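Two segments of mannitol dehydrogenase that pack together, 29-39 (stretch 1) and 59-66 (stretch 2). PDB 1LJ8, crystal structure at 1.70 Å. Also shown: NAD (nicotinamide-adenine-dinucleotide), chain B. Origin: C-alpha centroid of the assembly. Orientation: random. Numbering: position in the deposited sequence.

Stretch 1 29-39: IAHIGVGGFHR
Stretch 2 (59-66) SICGVGLR

How do the two segments lie against each other as stretch 2 begins? They are neighbouring parallel strands, 29-32 and 59-64, whose N-to-C directions differ by 27° and whose axes approach to 4.5 Å. Ile 29 pairs with Ile 60, Ala 30 with Cys 61 and His 31 with Gly 62, each at a CA-CA distance of 4.8 Å, and Ile 32 pairs with Val 63. Ser 59 (phi/psi -62/156, chi1 t) turns its CB away from stretch 1, but its backbone starts the ladder: Ile 29 N donates to Ser 59 O at 3.2 Å, nearly straight at 167°.

What does Ile 60 meet on its side of the sheet? It is extended (-103/133) and takes the m,t rotamer, as does Ile 29 (-124/136). The two side chains lie on the same face, with Ile 29 CB 4.0 Å from Ile 60 CG1. Ile 60 CG2 also touches His 31 CB at 3.9 Å and, obliquely to the ring, His 38 NE2 at 3.7 Å. His 38 belongs to the helix after the loop and has a t rotamer with chi2 69°; its NE2 is buried here without a polar partner. The backbone adds a CA-H...O contact from Ile 60 CA to Ile 29 O, 3.3 Å.

How do Cys 61 and Gly 62 carry the ladder forward? Cys 61 (-105/112, chi1 t) faces the opposite side of the sheet from Ile 60, alongside Ala 30 (-111/120). Its N donates to Ile 29 O at 2.8 Å, and its O accepts from His 31 N at 2.9 Å, so one residue bonds to both neighbours of Ala 30, as parallel pairing requires. Gly 62 (-68/159) pairs with His 31 and has no side chain; a CB would point to the face that holds His 31 and Ile 60. Val 34 (-84/97, chi1 t) points toward stretch 2 and brings CG2 to 3.4 Å from Gly 62 CA; a CB on Gly 62 would clash with that methyl, at 2.6 Å.

Why is Val 63 so thoroughly engaged? It is covered more than any other residue here, and its backbone bonds at both ends: Val 63 N reaches His 31 O at 2.8 Å in a weak bond bent to 125°, while Gly 33 N donates to Val 63 O at 3.0 Å and 175°. Its backbone is extended (phi/psi -141/124), and its side chain, chi1 t, places CB 3.9 Å from CG1 of Ile 32, an m,t residue at -93/121. Water 1 donates to Val 63 O at 3.2 Å and to NAD O3B at 2.9 Å, and accepts from Val 34 N at 2.8 Å.

Where does the contact fade? Gly 64 (-117/123) ends the strand, and Leu 65 (-100/-6, m,t) starts sideways but brings CD1 to 3.9 Å from Ile 32 CG2 and equally to 3.9 Å from NAD C2A. Arg 66 (-118/155) leaves stretch 1 altogether; its NH1, less surely placed, donates to NAD O2B at 3.2 Å.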

# COMPACT_ATOMS: atom_id res chain seq x y z
N ILE A 29 -8.78 -16.81 -6.97
CA ILE A 29 -8.61 -15.38 -6.73
C ILE A 29 -7.93 -14.73 -7.93
O ILE A 29 -6.98 -15.31 -8.48
CB ILE A 29 -7.68 -15.17 -5.50
CG1 ILE A 29 -8.33 -15.78 -4.25
CG2 ILE A 29 -7.31 -13.67 -5.32
CD1 ILE A 29 -7.30 -15.95 -3.07
N ALA A 30 -8.44 -13.56 -8.35
CA ALA A 30 -7.77 -12.77 -9.38
C ALA A 30 -7.26 -11.53 -8.61
O ALA A 30 -8.06 -10.77 -8.01
CB ALA A 30 -8.73 -12.34 -10.50
N HIS A 31 -5.94 -11.34 -8.63
CA HIS A 31 -5.36 -10.21 -7.91
C HIS A 31 -4.87 -9.10 -8.80
O HIS A 31 -3.96 -9.30 -9.60
CB HIS A 31 -4.17 -10.62 -7.06
CG HIS A 31 -3.68 -9.49 -6.21
ND1 HIS A 31 -4.36 -9.08 -5.09
CD2 HIS A 31 -2.69 -8.58 -6.42
CE1 HIS A 31 -3.81 -7.96 -4.63
NE2 HIS A 31 -2.80 -7.63 -5.42
N ILE A 32 -5.45 -7.91 -8.63
CA ILE A 32 -5.02 -6.78 -9.45
C ILE A 32 -3.92 -5.98 -8.73
O ILE A 32 -4.12 -5.44 -7.62
CB ILE A 32 -6.19 -5.85 -9.78
CG1 ILE A 32 -7.32 -6.68 -10.45
CG2 ILE A 32 -5.70 -4.71 -10.74
CD1 ILE A 32 -8.58 -5.83 -10.79
N GLY A 33 -2.77 -5.89 -9.40
CA GLY A 33 -1.63 -5.17 -8.84
C GLY A 33 -0.64 -6.13 -8.20
O GLY A 33 -0.42 -6.09 -6.98
N VAL A 34 0.03 -6.96 -8.98
CA VAL A 34 0.96 -7.92 -8.37
C VAL A 34 2.30 -7.23 -8.14
O VAL A 34 3.12 -7.16 -9.06
CB VAL A 34 1.15 -9.17 -9.27
CG1 VAL A 34 2.17 -10.18 -8.57
CG2 VAL A 34 -0.22 -9.85 -9.49
N GLY A 35 2.52 -6.74 -6.92
CA GLY A 35 3.78 -6.10 -6.59
C GLY A 35 4.43 -6.89 -5.47
O GLY A 35 4.34 -8.15 -5.43
N GLY A 36 5.09 -6.17 -4.56
CA GLY A 36 5.71 -6.85 -3.45
C GLY A 36 4.72 -7.23 -2.35
O GLY A 36 4.67 -8.37 -1.90
N PHE A 37 3.90 -6.28 -1.93
CA PHE A 37 3.01 -6.56 -0.80
C PHE A 37 2.04 -7.71 -1.02
O PHE A 37 1.85 -8.55 -0.14
CB PHE A 37 2.21 -5.30 -0.39
CG PHE A 37 1.41 -5.50 0.85
CD1 PHE A 37 2.04 -5.82 2.07
CD2 PHE A 37 0.04 -5.44 0.81
CE1 PHE A 37 1.26 -6.08 3.23
CE2 PHE A 37 -0.76 -5.69 1.93
CZ PHE A 37 -0.15 -6.01 3.16
N HIS A 38 1.44 -7.77 -2.19
CA HIS A 38 0.53 -8.88 -2.44
C HIS A 38 1.24 -10.21 -2.23
O HIS A 38 0.71 -11.14 -1.63
CB HIS A 38 0.02 -8.87 -3.91
CG HIS A 38 -0.65 -10.14 -4.30
ND1 HIS A 38 -1.88 -10.51 -3.77
CD2 HIS A 38 -0.24 -11.17 -5.09
CE1 HIS A 38 -2.19 -11.72 -4.22
NE2 HIS A 38 -1.21 -12.14 -5.02
N ARG A 39 2.46 -10.29 -2.74
CA ARG A 39 3.21 -11.53 -2.66
C ARG A 39 3.67 -11.89 -1.25
O ARG A 39 3.73 -13.08 -0.90
CB ARG A 39 4.45 -11.45 -3.60
CG ARG A 39 4.00 -11.25 -5.09
CD ARG A 39 5.19 -11.53 -6.01
NE ARG A 39 6.24 -10.53 -5.79
CZ ARG A 39 7.54 -10.76 -6.00
NH1 ARG A 39 7.94 -11.96 -6.44
NH2 ARG A 39 8.45 -9.79 -5.76
N SER A 59 -5.91 -20.84 -5.82
CA SER A 59 -4.72 -20.29 -6.45
C SER A 59 -5.02 -18.89 -6.96
O SER A 59 -6.16 -18.54 -7.25
CB SER A 59 -4.29 -21.15 -7.65
OG SER A 59 -3.04 -20.69 -8.18
N ILE A 60 -3.97 -18.08 -7.09
CA ILE A 60 -4.11 -16.70 -7.54
C ILE A 60 -3.69 -16.50 -9.00
O ILE A 60 -2.64 -16.98 -9.44
CB ILE A 60 -3.21 -15.80 -6.67
CG1 ILE A 60 -3.72 -15.84 -5.22
CG2 ILE A 60 -3.17 -14.34 -7.21
CD1 ILE A 60 -2.53 -15.51 -4.19
N CYS A 61 -4.54 -15.79 -9.75
CA CYS A 61 -4.18 -15.39 -11.11
C CYS A 61 -3.87 -13.89 -10.98
O CYS A 61 -4.76 -13.06 -10.66
CB CYS A 61 -5.37 -15.58 -12.10
SG CYS A 61 -4.82 -15.12 -13.80
N GLY A 62 -2.60 -13.51 -11.17
CA GLY A 62 -2.26 -12.09 -11.10
C GLY A 62 -2.88 -11.34 -12.28
O GLY A 62 -3.20 -11.96 -13.32
N VAL A 63 -3.03 -10.02 -12.14
CA VAL A 63 -3.61 -9.17 -13.18
C VAL A 63 -2.81 -7.86 -13.18
O VAL A 63 -2.69 -7.20 -12.13
CB VAL A 63 -5.08 -8.83 -12.86
CG1 VAL A 63 -5.61 -7.74 -13.84
CG2 VAL A 63 -5.94 -10.08 -12.97
N GLY A 64 -2.26 -7.52 -14.34
CA GLY A 64 -1.50 -6.28 -14.46
C GLY A 64 -2.18 -5.35 -15.45
O GLY A 64 -2.40 -5.72 -16.62
N LEU A 65 -2.51 -4.14 -15.00
CA LEU A 65 -3.18 -3.14 -15.88
C LEU A 65 -2.23 -2.10 -16.45
O LEU A 65 -2.63 -1.26 -17.30
CB LEU A 65 -4.26 -2.38 -15.08
CG LEU A 65 -5.31 -3.24 -14.37
CD1 LEU A 65 -6.44 -2.35 -13.78
CD2 LEU A 65 -5.88 -4.25 -15.42
N ARG A 66 -0.98 -2.11 -16.00
CA ARG A 66 -0.00 -1.08 -16.39
C ARG A 66 1.19 -1.61 -17.15
O ARG A 66 1.56 -2.77 -16.99
CB ARG A 66 0.49 -0.34 -15.13
CG ARG A 66 -0.68 0.33 -14.38
CD ARG A 66 -0.26 0.97 -13.05
NE ARG A 66 0.60 2.15 -13.13
CZ ARG A 66 1.90 2.19 -12.82
NH1 ARG A 66 2.57 1.09 -12.41
NH2 ARG A 66 2.54 3.35 -12.87
PA NAD B . 4.65 -2.13 -5.84
O1A NAD B . 5.19 -0.90 -6.37
O2A NAD B . 5.47 -3.37 -5.70
O5B NAD B . 3.39 -2.59 -6.70
C5B NAD B . 2.28 -1.66 -6.91
C4B NAD B . 1.40 -2.47 -7.88
O4B NAD B . 0.19 -1.66 -8.15
C3B NAD B . 1.98 -2.68 -9.32
O3B NAD B . 1.53 -3.98 -9.76
C2B NAD B . 1.37 -1.52 -10.12
O2B NAD B . 1.33 -1.76 -11.52
C1B NAD B . -0.04 -1.50 -9.54
N9A NAD B . -0.76 -0.28 -9.72
C8A NAD B . -0.40 1.04 -9.49
N7A NAD B . -1.38 1.88 -9.75
C5A NAD B . -2.42 1.06 -10.17
C6A NAD B . -3.71 1.42 -10.56
N6A NAD B . -4.21 2.65 -10.58
N1A NAD B . -4.57 0.40 -10.96
C2A NAD B . -4.16 -0.93 -10.96
N3A NAD B . -2.89 -1.31 -10.56
C4A NAD B . -2.05 -0.26 -10.17
O3 NAD B . 4.01 -1.75 -4.45
PN NAD B . 3.72 -2.63 -3.13
O1N NAD B . 4.86 -2.50 -2.21
O2N NAD B . 3.36 -3.98 -3.58
O5D NAD B . 2.52 -1.85 -2.46
C5D NAD B . 1.28 -1.85 -3.15
C4D NAD B . 0.28 -1.43 -2.17
O4D NAD B . 0.02 -2.40 -1.13
C3D NAD B . 0.51 -0.07 -1.41
O3D NAD B . 0.23 1.06 -2.23
C2D NAD B . -0.34 -0.22 -0.16
O2D NAD B . -1.67 0.23 -0.38
C1D NAD B . -0.27 -1.74 0.13
N1N NAD B . 0.71 -2.12 1.16
C2N NAD B . 2.11 -2.15 0.98
C3N NAD B . 2.89 -2.44 2.07
C7N NAD B . 4.42 -2.43 1.89
O7N NAD B . 5.10 -2.49 2.93
N7N NAD B . 4.98 -2.30 0.71
C4N NAD B . 2.29 -2.68 3.40
C5N NAD B . 0.87 -2.68 3.52
C6N NAD B . 0.04 -2.39 2.40
O HOH W 1 0.22 -5.90 -11.56